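Local structure of fibronectin type III domain-containing protein (Simiduia agarivorans, 6P2K) at residues 451-456 against 460-465. The protein is a family 74 glycoside hydrolase, represented here by its tandem beta-propeller part, and probably cleaves beta-glucan chains such as xyloglucan. Sequence-based numbering, arbitrary orientation.
With PE3 (3,6,9,12,15,18,21,24,27,30,33,36,39-tridecaoxahentetracontane-1,41-diol), chain V.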
ATOM      1  N   VAL B 451      -4.460 -11.448 -30.780  1.00 12.63           N
ATOM      2  CA  VAL B 451      -3.665 -10.768 -29.763  1.00 14.33           C
ATOM      3  C   VAL B 451      -2.779  -9.734 -30.446  1.00 17.61           C
ATOM      4  O   VAL B 451      -2.455  -9.853 -31.632  1.00 15.23           O
ATOM      5  CB  VAL B 451      -2.799 -11.749 -28.934  1.00 14.82           C
ATOM      6  CG1 VAL B 451      -3.673 -12.622 -28.041  1.00 15.67           C
ATOM      7  CG2 VAL B 451      -1.935 -12.612 -29.847  1.00 13.70           C
ATOM      8  N   ASP B 452      -2.383  -8.713 -29.683  1.00 20.37           N
ATOM      9  CA  ASP B 452      -1.468  -7.679 -30.157  1.00 20.51           C
ATOM     10  C   ASP B 452      -0.929  -6.929 -28.944  1.00 19.10           C
ATOM     11  O   ASP B 452      -1.362  -7.152 -27.811  1.00 19.57           O
ATOM     12  CB  ASP B 452      -2.156  -6.724 -31.143  1.00 22.08           C
ATOM     13  CG  ASP B 452      -1.199  -6.175 -32.196  1.00 25.08           C
ATOM     14  OD1 ASP B 452       0.033  -6.224 -31.974  1.00 23.95           O
ATOM     15  OD2 ASP B 452      -1.679  -5.690 -33.247  1.00 22.03           O
ATOM     16  N   ILE B 453       0.033  -6.040 -29.191  1.00 20.33           N
ATOM     17  CA  ILE B 453       0.647  -5.225 -28.145  1.00 22.81           C
ATOM     18  C   ILE B 453       0.345  -3.762 -28.436  1.00 20.78           C
ATOM     19  O   ILE B 453       0.699  -3.251 -29.506  1.00 22.11           O
ATOM     20  CB  ILE B 453       2.166  -5.450 -28.048  1.00 21.80           C
ATOM     21  CG1 ILE B 453       2.497  -6.944 -27.990  1.00 18.69           C
ATOM     22  CG2 ILE B 453       2.733  -4.721 -26.831  1.00 16.31           C
ATOM     23  CD1 ILE B 453       2.031  -7.638 -26.723  1.00 16.13           C
ATOM     24  N   ALA B 454      -0.290  -3.085 -27.479  1.00 19.47           N
ATOM     25  CA  ALA B 454      -0.639  -1.676 -27.583  1.00 18.95           C
ATOM     26  C   ALA B 454       0.224  -0.851 -26.626  1.00 24.34           C
ATOM     27  O   ALA B 454       1.198  -1.345 -26.046  1.00 21.92           O
ATOM     28  CB  ALA B 454      -2.131  -1.480 -27.305  1.00 16.59           C
ATOM     29  N   ASP B 455      -0.153   0.416 -26.443  1.00 25.04           N
ATOM     30  CA  ASP B 455       0.631   1.362 -25.651  1.00 27.25           C
ATOM     31  C   ASP B 455      -0.318   2.205 -24.806  1.00 27.68           C
ATOM     32  O   ASP B 455      -1.076   3.016 -25.346  1.00 27.34           O
ATOM     33  CB  ASP B 455       1.482   2.250 -26.557  1.00 34.91           C
ATOM     34  CG  ASP B 455       1.999   3.477 -25.846  1.00 44.03           C
ATOM     35  OD1 ASP B 455       2.641   3.312 -24.793  1.00 44.02           O
ATOM     36  OD2 ASP B 455       1.762   4.601 -26.336  1.00 48.98           O
ATOM     37  N   ALA B 456      -0.266   2.026 -23.487  1.00 21.68           N
ATOM     38  CA  ALA B 456      -1.118   2.758 -22.550  1.00 22.35           C
ATOM     39  C   ALA B 456      -0.244   3.703 -21.727  1.00 21.26           C
ATOM     40  O   ALA B 456       0.349   3.297 -20.723  1.00 24.82           O
ATOM     41  CB  ALA B 456      -1.892   1.794 -21.654  1.00 21.21           C
ATOM     42  N   PRO B 460       3.674  -0.855 -22.317  1.00 22.00           N
ATOM     43  CA  PRO B 460       3.196  -1.828 -23.305  1.00 21.80           C
ATOM     44  C   PRO B 460       2.079  -2.677 -22.720  1.00 21.28           C
ATOM     45  O   PRO B 460       2.138  -3.107 -21.567  1.00 22.30           O
ATOM     46  CB  PRO B 460       4.443  -2.662 -23.619  1.00 22.70           C
ATOM     47  CG  PRO B 460       5.339  -2.483 -22.433  1.00 23.76           C
ATOM     48  CD  PRO B 460       5.069  -1.100 -21.915  1.00 22.50           C
ATOM     49  N   THR B 461       1.048  -2.910 -23.529  1.00 19.70           N
ATOM     50  CA  THR B 461      -0.196  -3.490 -23.043  1.00 17.04           C
ATOM     51  C   THR B 461      -0.708  -4.508 -24.048  1.00 21.57           C
ATOM     52  O   THR B 461      -0.988  -4.159 -25.201  1.00 16.61           O
ATOM     53  CB  THR B 461      -1.243  -2.397 -22.809  1.00 16.29           C
ATOM     54  OG1 THR B 461      -0.721  -1.429 -21.891  1.00 20.28           O
ATOM     55  CG2 THR B 461      -2.530  -2.989 -22.249  1.00 17.73           C
ATOM     56  N   VAL B 462      -0.836  -5.762 -23.607  1.00 16.79           N
ATOM     57  CA  VAL B 462      -1.439  -6.794 -24.437  1.00 17.22           C
ATOM     58  C   VAL B 462      -2.912  -6.472 -24.642  1.00 17.38           C
ATOM     59  O   VAL B 462      -3.608  -6.065 -23.705  1.00 20.57           O
ATOM     60  CB  VAL B 462      -1.273  -8.176 -23.780  1.00 18.55           C
ATOM     61  CG1 VAL B 462      -1.423  -9.288 -24.814  1.00 15.01           C
ATOM     62  CG2 VAL B 462       0.058  -8.270 -23.048  1.00 14.59           C
ATOM     63  N   VAL B 463      -3.393  -6.641 -25.871  1.00 13.55           N
ATOM     64  CA  VAL B 463      -4.817  -6.592 -26.179  1.00 18.50           C
ATOM     65  C   VAL B 463      -5.209  -7.928 -26.793  1.00 17.90           C
ATOM     66  O   VAL B 463      -4.425  -8.532 -27.534  1.00 16.18           O
ATOM     67  CB  VAL B 463      -5.179  -5.426 -27.125  1.00 18.24           C
ATOM     68  CG1 VAL B 463      -4.829  -4.101 -26.483  1.00 18.05           C
ATOM     69  CG2 VAL B 463      -4.476  -5.574 -28.475  1.00 17.43           C
ATOM     70  N   ALA B 464      -6.412  -8.400 -26.472  1.00 15.86           N
ATOM     71  CA  ALA B 464      -6.822  -9.724 -26.913  1.00 17.33           C
ATOM     72  C   ALA B 464      -8.329  -9.790 -27.103  1.00 18.16           C
ATOM     73  O   ALA B 464      -9.095  -9.205 -26.332  1.00 16.31           O
ATOM     74  CB  ALA B 464      -6.383 -10.802 -25.912  1.00 15.69           C
ATOM     75  N   GLN B 465      -8.737 -10.499 -28.150  1.00 17.32           N
ATOM     76  CA  GLN B 465     -10.087 -11.034 -28.238  1.00 19.44           C
ATOM     77  C   GLN B 465     -10.113 -12.336 -27.444  1.00 19.96           C
ATOM     78  O   GLN B 465      -9.392 -13.280 -27.780  1.00 22.56           O
ATOM     79  CB  GLN B 465     -10.470 -11.255 -29.701  1.00 17.68           C
ATOM     80  CG  GLN B 465     -11.457 -12.387 -29.965  1.00 19.31           C
ATOM     81  CD  GLN B 465     -12.822 -12.129 -29.353  1.00 23.05           C
ATOM     82  OE1 GLN B 465     -13.253 -10.981 -29.230  1.00 20.71           O
ATOM     83  NE2 GLN B 465     -13.511 -13.199 -28.972  1.00 21.83           N
TER
HETATM   84  O43 PE3 V 807       5.995   1.210 -24.524  1.00 71.35           O
HETATM   85  C42 PE3 V 807       5.682   1.175 -25.918  1.00 69.00           C
HETATM   86  C41 PE3 V 807       5.034  -0.164 -26.273  1.00 67.70           C
HETATM   87  O40 PE3 V 807       4.751  -0.145 -27.678  1.00 68.96           O
HETATM   88  C39 PE3 V 807       4.158  -1.378 -28.101  1.00 68.17           C
HETATM   89  C38 PE3 V 807       3.879  -1.294 -29.596  1.00 68.47           C
HETATM   90  O37 PE3 V 807       5.108  -1.074 -30.312  1.00 69.22           O
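Asp452 O accepts a hydrogen bond from Val463 N at 2.9 Å, nearly straight at 172° about the hydrogen. Val462 CA also turns its C-H toward this oxygen, 3.4 Å away. Val463 O accepts a hydrogen bond from Asp452 N. Further along, Ala454 and Thr461 exchange the same pair of backbone bonds, with Ala454 N 2.6 Å from Thr461 O. The two segments form the antiparallel hairpin of strands 447-456 and 459-467, the first two strands of a four-stranded blade of one of the two seven-bladed beta-propellers of the GH74 fold. On one face Val451 CG1 meets Ala464 CB at 3.9 Å, and Ile453 CD1 lies 4.2 Å from Val462 CG2. Strands 403-409 and 412-417 cover this side, and Val451 lies near zinc ligand Asp405. On the other face Val463 straddles two neighbours. Its CG1, anti to the carbonyl carbon (chi1 -61°), reaches Ala454 CB, while CG2 packs 3.7 Å from Asp452 CB. Strand 511-516 lies over Ala454 and Val463, and Val516 N donates a hydrogen bond to Asp452 OD2. Asp452 OD1 accepts the N-H of the next residue, Ile453, on its anti side, 30° out of the carboxylate plane. At the hairpin end, Pro460 CB rests 3.7 Å from C41 of the bound PE3.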